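Local atomic coordinates of autotransporter adhesin/invasin TibA (Escherichia coli, PDB entry 4Q1Q), a protein that mediates adhesion to and invasion of human intestinal epithelial cells, drives bacterial aggregation through intercellular self-association and enhances biofilm formation. Residues S133-S136 and G137-Q140. Numbering follows the deposited sequence.
Sequences SVTS and GARQ. With 289 (D-glycero-alpha-D-manno-heptopyranose), chain X.
Thr135 and Ala138 meet across a type II beta turn that swings the chain sharply from strand 133-134 into strand 139-143. Its closing bond runs from Ala138 N to Thr135 O, 2.8 Å long, with an N-H...O angle of 153°. Gly137 takes the third position of the turn with a positive phi of 77°, a left-handed conformation that glycine adopts readily. Behind the turn, the CG1 branch of Val134, swung opposite the backbone N (chi1 -170°), packs 3.7 Å from Ala138 CB, while CG2 reaches Gln140 CB at 3.9 Å. Small Ala138 suits the tight space, its CB only 3.1 Å from Thr135 O. At the apex, Ser136 turns its side chain away from residues 137-140, and its OG is joined covalently to heptose C1 (1.3 Å), making the turn a site of O-glycosylation. In this parallel beta-helix passenger region, Ile115 of strand 114-115, one coil back, packs on Val134 and Ala138, and its carbonyl oxygen is hydrogen-bonded to Thr135 OG1. The Gln140 amide, donor and acceptor at once, hydrogen-bonds through NE2 to Gln121 and through OE1 to Gln159, in the flanking strands 120-124 and 158-161, and Arg139 forms a salt bridge with Asp120.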
ATOM      1  N   SER A 133       3.000   0.855  -6.702  1.00 49.91           N
ATOM      2  CA  SER A 133       1.960   0.511  -7.654  1.00 55.83           C
ATOM      3  C   SER A 133       1.446  -0.897  -7.371  1.00 51.75           C
ATOM      4  O   SER A 133       2.199  -1.846  -7.569  1.00 54.28           O
ATOM      5  CB  SER A 133       2.551   0.584  -9.067  1.00 57.62           C
ATOM      6  OG  SER A 133       1.579   1.027  -9.997  1.00 67.12           O
ATOM      7  N   VAL A 134       0.187  -1.052  -6.970  1.00 55.98           N
ATOM      8  CA  VAL A 134      -0.347  -2.373  -6.621  1.00 52.47           C
ATOM      9  C   VAL A 134      -1.264  -2.848  -7.740  1.00 55.09           C
ATOM     10  O   VAL A 134      -2.443  -2.489  -7.785  1.00 54.26           O
ATOM     11  CB  VAL A 134      -1.175  -2.394  -5.317  1.00 56.35           C
ATOM     12  CG1 VAL A 134      -1.497  -3.832  -4.895  1.00 52.71           C
ATOM     13  CG2 VAL A 134      -0.462  -1.650  -4.198  1.00 52.68           C
ATOM     14  N   THR A 135      -0.715  -3.684  -8.615  1.00 56.40           N
ATOM     15  CA  THR A 135      -1.416  -4.171  -9.804  1.00 56.63           C
ATOM     16  C   THR A 135      -2.208  -5.437  -9.492  1.00 64.47           C
ATOM     17  O   THR A 135      -2.272  -5.878  -8.342  1.00 71.16           O
ATOM     18  CB  THR A 135      -0.449  -4.463 -10.983  1.00 57.60           C
ATOM     19  OG1 THR A 135       0.427  -5.558 -10.667  1.00 49.94           O
ATOM     20  CG2 THR A 135       0.406  -3.247 -11.322  1.00 58.88           C
ATOM     21  N   SER A 136      -2.785  -6.012 -10.543  1.00 67.79           N
ATOM     22  CA  SER A 136      -3.681  -7.164 -10.483  1.00 68.04           C
ATOM     23  C   SER A 136      -3.014  -8.352  -9.815  1.00 61.33           C
ATOM     24  O   SER A 136      -1.949  -8.774 -10.249  1.00 65.03           O
ATOM     25  CB  SER A 136      -4.142  -7.561 -11.890  1.00 70.61           C
ATOM     26  OG  SER A 136      -5.356  -8.295 -11.863  1.00 76.84           O
ATOM     27  N   GLY A 137      -3.636  -8.873  -8.760  1.00 59.14           N
ATOM     28  CA  GLY A 137      -3.057  -9.965  -7.985  1.00 56.20           C
ATOM     29  C   GLY A 137      -1.950  -9.559  -7.033  1.00 53.54           C
ATOM     30  O   GLY A 137      -1.438 -10.402  -6.294  1.00 52.39           O
ATOM     31  N   ALA A 138      -1.562  -8.286  -7.030  1.00 50.77           N
ATOM     32  CA  ALA A 138      -0.521  -7.837  -6.096  1.00 49.32           C
ATOM     33  C   ALA A 138      -1.107  -7.466  -4.737  1.00 43.99           C
ATOM     34  O   ALA A 138      -2.283  -7.149  -4.656  1.00 43.87           O
ATOM     35  CB  ALA A 138       0.214  -6.629  -6.656  1.00 50.74           C
ATOM     36  N   ARG A 139      -0.295  -7.458  -3.684  1.00 49.58           N
ATOM     37  CA  ARG A 139      -0.788  -7.050  -2.378  1.00 51.58           C
ATOM     38  C   ARG A 139       0.202  -6.148  -1.665  1.00 41.92           C
ATOM     39  O   ARG A 139       1.394  -6.403  -1.688  1.00 46.25           O
ATOM     40  CB  ARG A 139      -1.074  -8.285  -1.502  1.00 48.61           C
ATOM     41  CG  ARG A 139      -2.094  -9.221  -2.129  1.00 51.51           C
ATOM     42  CD  ARG A 139      -2.465 -10.419  -1.265  1.00 48.73           C
ATOM     43  NE  ARG A 139      -1.313 -11.208  -0.838  1.00 54.55           N
ATOM     44  CZ  ARG A 139      -1.405 -12.247  -0.013  1.00 53.77           C
ATOM     45  NH1 ARG A 139      -2.581 -12.651   0.425  1.00 52.88           N
ATOM     46  NH2 ARG A 139      -0.340 -12.922   0.369  1.00 54.46           N
ATOM     47  N   GLN A 140      -0.309  -5.139  -0.974  1.00 46.14           N
ATOM     48  CA  GLN A 140       0.502  -4.322  -0.084  1.00 43.02           C
ATOM     49  C   GLN A 140      -0.040  -4.399   1.340  1.00 40.64           C
ATOM     50  O   GLN A 140      -1.225  -4.176   1.563  1.00 41.34           O
ATOM     51  CB  GLN A 140       0.474  -2.879  -0.596  1.00 41.80           C
ATOM     52  CG  GLN A 140       1.360  -1.951   0.219  1.00 42.96           C
ATOM     53  CD  GLN A 140       1.098  -0.482  -0.024  1.00 44.74           C
ATOM     54  OE1 GLN A 140      -0.018   0.019   0.133  1.00 45.87           O
ATOM     55  NE2 GLN A 140       2.160   0.239  -0.364  1.00 46.61           N
TER
HETATM   56  O7  289 X 422      -2.754 -12.417 -15.023  1.00 89.11           O
HETATM   57  C7  289 X 422      -3.681 -11.433 -14.555  1.00 91.23           C
HETATM   58  C6  289 X 422      -4.615 -12.081 -13.539  1.00 92.69           C
HETATM   59  O6  289 X 422      -3.884 -12.976 -12.689  1.00 84.80           O
HETATM   60  C5  289 X 422      -5.295 -11.005 -12.699  1.00 81.77           C
HETATM   61  O5  289 X 422      -5.704  -9.910 -13.514  1.00 94.51           O
HETATM   62  C1  289 X 422      -6.183  -8.817 -12.729  1.00 88.64           C
HETATM   63  C2  289 X 422      -7.550  -9.238 -12.203  1.00 82.05           C
HETATM   64  O2  289 X 422      -8.475  -9.529 -13.256  1.00 82.11           O
HETATM   65  C3  289 X 422      -7.343 -10.453 -11.313  1.00 74.97           C
HETATM   66  O3  289 X 422      -8.645 -10.928 -10.950  1.00 78.01           O
HETATM   67  C4  289 X 422      -6.531 -11.546 -11.998  1.00 78.46           C
HETATM   68  O4  289 X 422      -6.047 -12.484 -11.032  1.00 71.37           O